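Local coordinates for protein succinyl-CoA ligase (ADP-forming) subunit alpha (PDB 6HXI) that binds coenzyme A and joins a CoA-ligase family region to a citrate synthase-like C-terminal region within a single chain, at residues B[198-203]-B[216-221]; B[226-231]-B[253-258]. All blocks are in the same frame, centred on the assembly; numbering follows the deposited sequence.

Contact 1 of 2, residues B[198-203]-B[216-221]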
loop_
_atom_site.group_PDB
_atom_site.type_symbol
_atom_site.label_atom_id
_atom_site.label_comp_id
_atom_site.label_asym_id
_atom_site.label_seq_id
_atom_site.Cartn_x
_atom_site.Cartn_y
_atom_site.Cartn_z
ATOM N N GLU B 198 -54.117 -28.341 6.611
ATOM C CA GLU B 198 -52.759 -28.846 6.766
ATOM C C GLU B 198 -52.472 -29.931 5.718
ATOM O O GLU B 198 -53.372 -30.682 5.332
ATOM C CB GLU B 198 -52.612 -29.429 8.184
ATOM C CG GLU B 198 -51.190 -29.656 8.636
ATOM C CD GLU B 198 -51.083 -30.036 10.096
ATOM O OE1 GLU B 198 -51.215 -31.242 10.402
ATOM O OE2 GLU B 198 -50.877 -29.131 10.939
ATOM N N GLY B 199 -51.221 -30.022 5.302
ATOM C CA GLY B 199 -50.758 -31.025 4.348
ATOM C C GLY B 199 -49.385 -31.552 4.715
ATOM O O GLY B 199 -48.517 -30.764 5.086
ATOM N N VAL B 200 -49.171 -32.875 4.636
ATOM C CA VAL B 200 -47.872 -33.479 4.985
ATOM C C VAL B 200 -47.458 -34.532 3.947
ATOM O O VAL B 200 -48.292 -35.338 3.534
ATOM C CB VAL B 200 -47.857 -34.092 6.438
ATOM C CG1 VAL B 200 -46.571 -34.881 6.717
ATOM C CG2 VAL B 200 -48.059 -33.025 7.514
ATOM N N ALA B 201 -46.170 -34.528 3.535
ATOM C CA ALA B 201 -45.650 -35.578 2.681
ATOM C C ALA B 201 -44.707 -36.405 3.596
ATOM O O ALA B 201 -43.782 -35.842 4.194
ATOM C CB ALA B 201 -44.902 -34.998 1.497
ATOM N N ILE B 202 -44.979 -37.702 3.769
ATOM C CA ILE B 202 -44.148 -38.527 4.664
ATOM C C ILE B 202 -42.830 -39.013 4.001
ATOM O O ILE B 202 -41.983 -39.598 4.685
ATOM C CB ILE B 202 -44.943 -39.702 5.300
ATOM C CG1 ILE B 202 -45.488 -40.684 4.233
ATOM C CG2 ILE B 202 -46.049 -39.183 6.215
ATOM C CD1 ILE B 202 -45.539 -42.170 4.694
ATOM N N GLY B 203 -42.673 -38.746 2.697
ATOM C CA GLY B 203 -41.525 -39.179 1.906
ATOM C C GLY B 203 -41.835 -40.503 1.240
ATOM O O GLY B 203 -42.831 -41.149 1.581
ATOM N N ILE B 216 -52.936 -38.806 9.889
ATOM C CA ILE B 216 -54.388 -38.977 9.708
ATOM C C ILE B 216 -55.112 -38.948 11.066
ATOM O O ILE B 216 -56.187 -38.334 11.179
ATOM C CB ILE B 216 -54.767 -40.216 8.835
ATOM C CG1 ILE B 216 -54.338 -39.991 7.371
ATOM C CG2 ILE B 216 -56.284 -40.517 8.911
ATOM C CD1 ILE B 216 -54.476 -41.184 6.411
ATOM N N LEU B 217 -54.494 -39.570 12.098
ATOM C CA LEU B 217 -55.039 -39.606 13.463
ATOM C C LEU B 217 -55.057 -38.233 14.108
ATOM O O LEU B 217 -55.975 -37.949 14.865
ATOM C CB LEU B 217 -54.329 -40.631 14.364
ATOM C CG LEU B 217 -54.575 -42.097 14.048
ATOM C CD1 LEU B 217 -53.796 -42.985 14.998
ATOM C CD2 LEU B 217 -56.054 -42.440 14.092
ATOM N N ARG B 218 -54.071 -37.374 13.786
ATOM C CA ARG B 218 -54.035 -35.996 14.270
ATOM C C ARG B 218 -55.176 -35.197 13.618
ATOM O O ARG B 218 -55.790 -34.377 14.292
ATOM C CB ARG B 218 -52.713 -35.312 13.932
ATOM C CG ARG B 218 -51.512 -35.716 14.766
ATOM C CD ARG B 218 -50.329 -34.786 14.527
ATOM N NE ARG B 218 -49.957 -34.669 13.111
ATOM C CZ ARG B 218 -50.302 -33.659 12.319
ATOM N NH1 ARG B 218 -51.060 -32.673 12.780
ATOM N NH2 ARG B 218 -49.925 -33.645 11.050
ATOM N N TYR B 219 -55.439 -35.410 12.310
ATOM C CA TYR B 219 -56.509 -34.716 11.595
ATOM C C TYR B 219 -57.873 -35.094 12.163
ATOM O O TYR B 219 -58.773 -34.253 12.172
ATOM C CB TYR B 219 -56.475 -35.031 10.091
ATOM C CG TYR B 219 -55.170 -34.741 9.379
ATOM C CD1 TYR B 219 -54.287 -33.773 9.860
ATOM C CD2 TYR B 219 -54.847 -35.383 8.188
ATOM C CE1 TYR B 219 -53.093 -33.495 9.200
ATOM C CE2 TYR B 219 -53.656 -35.104 7.515
ATOM C CZ TYR B 219 -52.789 -34.150 8.017
ATOM O OH TYR B 219 -51.622 -33.874 7.350
ATOM N N GLU B 220 -58.017 -36.360 12.636
ATOM C CA GLU B 220 -59.241 -36.917 13.226
ATOM C C GLU B 220 -59.591 -36.268 14.565
ATOM O O GLU B 220 -60.777 -36.198 14.925
ATOM C CB GLU B 220 -59.105 -38.429 13.416
ATOM C CG GLU B 220 -60.099 -39.237 12.599
ATOM C CD GLU B 220 -61.551 -39.229 13.055
ATOM O OE1 GLU B 220 -61.839 -39.704 14.178
ATOM O OE2 GLU B 220 -62.414 -38.822 12.246
ATOM N N ARG B 221 -58.556 -35.819 15.309
ATOM C CA ARG B 221 -58.690 -35.161 16.605
ATOM C C ARG B 221 -58.899 -33.649 16.451
ATOM O O ARG B 221 -59.579 -33.049 17.293
ATOM C CB ARG B 221 -57.466 -35.432 17.488
ATOM C CG ARG B 221 -57.365 -36.868 18.027
ATOM C CD ARG B 221 -56.215 -37.015 19.024
ATOM N NE ARG B 221 -54.898 -36.774 18.412
ATOM C CZ ARG B 221 -53.770 -36.588 19.093
ATOM N NH1 ARG B 221 -53.775 -36.606 20.420
ATOM N NH2 ARG B 221 -52.628 -36.378 18.451
#

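Contact 2 of 2, residues B[226-231]-B[253-258]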
loop_
_atom_site.group_PDB
_atom_site.type_symbol
_atom_site.label_atom_id
_atom_site.label_comp_id
_atom_site.label_asym_id
_atom_site.label_seq_id
_atom_site.Cartn_x
_atom_site.Cartn_y
_atom_site.Cartn_z
ATOM N N LYS B 226 -62.551 -31.153 8.795
ATOM C CA LYS B 226 -63.816 -31.875 8.595
ATOM C C LYS B 226 -63.659 -32.934 7.479
ATOM O O LYS B 226 -64.535 -33.771 7.282
ATOM C CB LYS B 226 -64.941 -30.885 8.207
ATOM C CG LYS B 226 -64.921 -29.535 8.925
ATOM C CD LYS B 226 -65.369 -29.610 10.376
ATOM C CE LYS B 226 -65.410 -28.250 11.015
ATOM N NZ LYS B 226 -65.639 -28.356 12.472
ATOM N N MET B 227 -62.536 -32.894 6.753
ATOM C CA MET B 227 -62.296 -33.760 5.606
ATOM C C MET B 227 -60.853 -34.263 5.585
ATOM O O MET B 227 -59.931 -33.468 5.798
ATOM C CB MET B 227 -62.539 -32.891 4.372
ATOM C CG MET B 227 -63.154 -33.585 3.234
ATOM S SD MET B 227 -63.313 -32.366 1.914
ATOM C CE MET B 227 -62.654 -33.290 0.607
ATOM N N ILE B 228 -60.645 -35.571 5.310
ATOM C CA ILE B 228 -59.288 -36.144 5.201
ATOM C C ILE B 228 -59.047 -36.632 3.759
ATOM O O ILE B 228 -59.949 -37.160 3.123
ATOM C CB ILE B 228 -58.930 -37.207 6.289
ATOM C CG1 ILE B 228 -59.374 -36.748 7.713
ATOM C CG2 ILE B 228 -57.416 -37.537 6.264
ATOM C CD1 ILE B 228 -59.406 -37.841 8.811
ATOM N N ALA B 229 -57.867 -36.366 3.214
ATOM C CA ALA B 229 -57.527 -36.780 1.853
ATOM C C ALA B 229 -56.129 -37.361 1.849
ATOM O O ALA B 229 -55.232 -36.770 2.445
ATOM C CB ALA B 229 -57.602 -35.587 0.909
ATOM N N CYS B 230 -55.929 -38.524 1.211
ATOM C CA CYS B 230 -54.569 -39.051 1.131
ATOM C C CYS B 230 -54.240 -39.672 -0.211
ATOM O O CYS B 230 -55.117 -40.087 -0.954
ATOM C CB CYS B 230 -54.225 -39.982 2.285
ATOM S SG CYS B 230 -55.077 -41.556 2.242
ATOM N N LEU B 231 -52.961 -39.657 -0.534
ATOM C CA LEU B 231 -52.424 -40.176 -1.777
ATOM C C LEU B 231 -51.229 -41.064 -1.443
ATOM O O LEU B 231 -50.210 -40.569 -0.986
ATOM C CB LEU B 231 -52.006 -38.994 -2.671
ATOM C CG LEU B 231 -51.611 -39.285 -4.114
ATOM C CD1 LEU B 231 -52.804 -39.744 -4.936
ATOM C CD2 LEU B 231 -50.955 -38.043 -4.752
ATOM N N LYS B 253 -64.300 -39.146 10.187
ATOM C CA LYS B 253 -64.366 -38.072 9.187
ATOM C C LYS B 253 -64.270 -38.677 7.791
ATOM O O LYS B 253 -63.583 -39.696 7.654
ATOM C CB LYS B 253 -63.232 -37.062 9.400
ATOM C CG LYS B 253 -63.533 -36.073 10.504
ATOM C CD LYS B 253 -62.307 -35.301 10.954
ATOM C CE LYS B 253 -62.563 -34.794 12.345
ATOM N NZ LYS B 253 -61.422 -34.040 12.877
ATOM N N PRO B 254 -64.947 -38.112 6.749
ATOM C CA PRO B 254 -64.840 -38.720 5.408
ATOM C C PRO B 254 -63.413 -38.634 4.860
ATOM O O PRO B 254 -62.781 -37.586 4.948
ATOM C CB PRO B 254 -65.883 -37.966 4.579
ATOM C CG PRO B 254 -66.077 -36.683 5.281
ATOM C CD PRO B 254 -65.810 -36.908 6.733
ATOM N N LEU B 255 -62.886 -39.774 4.381
ATOM C CA LEU B 255 -61.528 -39.931 3.863
ATOM C C LEU B 255 -61.475 -40.243 2.361
ATOM O O LEU B 255 -61.972 -41.289 1.938
ATOM C CB LEU B 255 -60.795 -41.035 4.658
ATOM C CG LEU B 255 -59.290 -41.183 4.372
ATOM C CD1 LEU B 255 -58.482 -40.979 5.615
ATOM C CD2 LEU B 255 -58.976 -42.530 3.751
ATOM N N VAL B 256 -60.836 -39.357 1.568
ATOM C CA VAL B 256 -60.614 -39.555 0.126
ATOM C C VAL B 256 -59.278 -40.275 0.032
ATOM O O VAL B 256 -58.323 -39.876 0.697
ATOM C CB VAL B 256 -60.622 -38.237 -0.701
ATOM C CG1 VAL B 256 -60.360 -38.511 -2.178
ATOM C CG2 VAL B 256 -61.939 -37.475 -0.528
ATOM N N ALA B 257 -59.205 -41.355 -0.747
ATOM C CA ALA B 257 -57.959 -42.108 -0.845
ATOM C C ALA B 257 -57.642 -42.611 -2.241
ATOM O O ALA B 257 -58.514 -43.123 -2.931
ATOM C CB ALA B 257 -57.991 -43.272 0.125
ATOM N N TRP B 258 -56.369 -42.488 -2.645
ATOM C CA TRP B 258 -55.888 -43.013 -3.917
ATOM C C TRP B 258 -54.463 -43.527 -3.781
ATOM O O TRP B 258 -53.621 -42.854 -3.191
ATOM C CB TRP B 258 -56.035 -42.022 -5.088
ATOM C CG TRP B 258 -55.559 -42.608 -6.393
ATOM C CD1 TRP B 258 -54.395 -42.319 -7.048
ATOM C CD2 TRP B 258 -56.168 -43.688 -7.117
ATOM N NE1 TRP B 258 -54.264 -43.118 -8.159
ATOM C CE2 TRP B 258 -55.337 -43.969 -8.225
ATOM C CE3 TRP B 258 -57.343 -44.437 -6.943
ATOM C CZ2 TRP B 258 -55.653 -44.959 -9.164
ATOM C CZ3 TRP B 258 -57.649 -45.424 -7.866
ATOM C CH2 TRP B 258 -56.818 -45.671 -8.967
#

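Contact 1 of 2, residues B[198-203]-B[216-221]
A beta-alpha-beta crossover brings strand 198-201 and helix 216-221 face to face, the helix running back against the strand at 169° with the two axes 10.6 Å apart. The connection belongs to the mixed beta sheet of an alpha/beta fold in the CoA-ligase region: helix 212-221 passes over strand 172-176 on its way from strand 196-201 to strand 227-233. At such a spacing the backbones do not meet, and long side chains span the gap.

The charged interaction dominates. Glu-198 has its CG anti to the backbone N, and its extended chain carries the carboxylate to the helix. Arg-218, bent about its CG-CD bond, crosses it at about a right angle and presents the end of its guanidinium. Both terminal nitrogens hold one oxygen: NH1 lies 2.8 Å from Glu-198 OE1, and NH2 of Arg-218 is also 2.8 Å from that OE1. OE1 sits in the guanidinium plane, yet both bonds are bent, the one from NH1 with an N-H...O angle of 145°. NH1 uses the syn lone pair, whereas NH2 comes in from above the carboxylate plane, consistent with the 44° between the planes. The buried charges have further partners: Glu-198 OE2 is hydrogen-bonded to Thr-145 OG1, while Tyr-6 O and His-215 ND1 bond to NH1 and NH2 respectively.

The aromatic interaction shares the same oxygen. Glu-198 OE1 lies in the plane of the Tyr-219 ring at its edge, 3.2 Å from CE1, where the ring's slightly positive rim would probably suit it. The hydroxyl of Tyr-219 is hydrogen-bonded to Phe-174 O of the intervening strand, which anchors the ring's tip.

The remaining contact is van der Waals, Val-200 against two polar groups. Its CG2, anti to the carbonyl carbon, rests 3.7 Å from Tyr-219 OH and 4.0 Å from Arg-218 NH2, at the guanidinium edge.

Contact 2 of 2, residues B[226-231]-B[253-258]
Strands 227-231 and 255-258 are the two parallel neighbours of a beta-alpha-beta unit whose helix, 239-247, carries the chain to the adjoining position, where strand 255-260 is outermost within this chain. Their axes lie 4.5 Å apart, and four backbone hydrogen bonds alternate between them. The straightest starts the ladder, Ile-228 N to Pro-254 O at 3.0 Å and 171°; the last, Trp-258 N to Cys-230 O, is longer at 3.2 Å, its donor above the carbonyl plane.

Packing is close on the face of Ile-228 and Leu-255, where Ile-228 CG2 meets Leu-255 CD1 at 3.7 Å and Cys-230 SG leans on Ala-257 CB. Helix 212-221 packs on Ile-228 and Leu-255. The other face is looser where Met-227 and Ala-229 meet Val-256: Met-227 CE only approaches Val-256 CG2, at 4.4 Å, and helix 308-322 supplies Val-315 and Leu-319 against Met-227.

The partly exposed start of the pair contrasts with both. Before the first rung, Pro-254 CD lies 3.4 Å from Lys-226 O, and Lys-253 CB packs on Ile-228 CD1. At the buried far end the face of Ala-229 and Val-256 tightens: Leu-231 CD1 sits in the plane of the Trp-258 indole, 3.7 Å from its CD1.

How the contacts relate
Helix 212-221 is the shared element: contact 1 sets it against strand 196-201, and beyond it the chain enters strand 227-233 to build contact 2, about 10 Å away between centres. Lys-253 ties the two together, its NZ 2.7 Å from Tyr-219 O and its backbone N 2.8 Å from Glu-220 OE2; NZ is also hydrogen-bonded to Asn-222 O and Ile-225 O. In addition, Tyr-219 CD2 packs 3.9 Å from Ile-228 CG2. Neither contact touches coenzyme A, which lies about 11 Å from the side chain of Val-200 and 12 Å from that of Leu-231. Closer to the pocket, Ala-201 O is hydrogen-bonded to Thr-140, a residue that lines it.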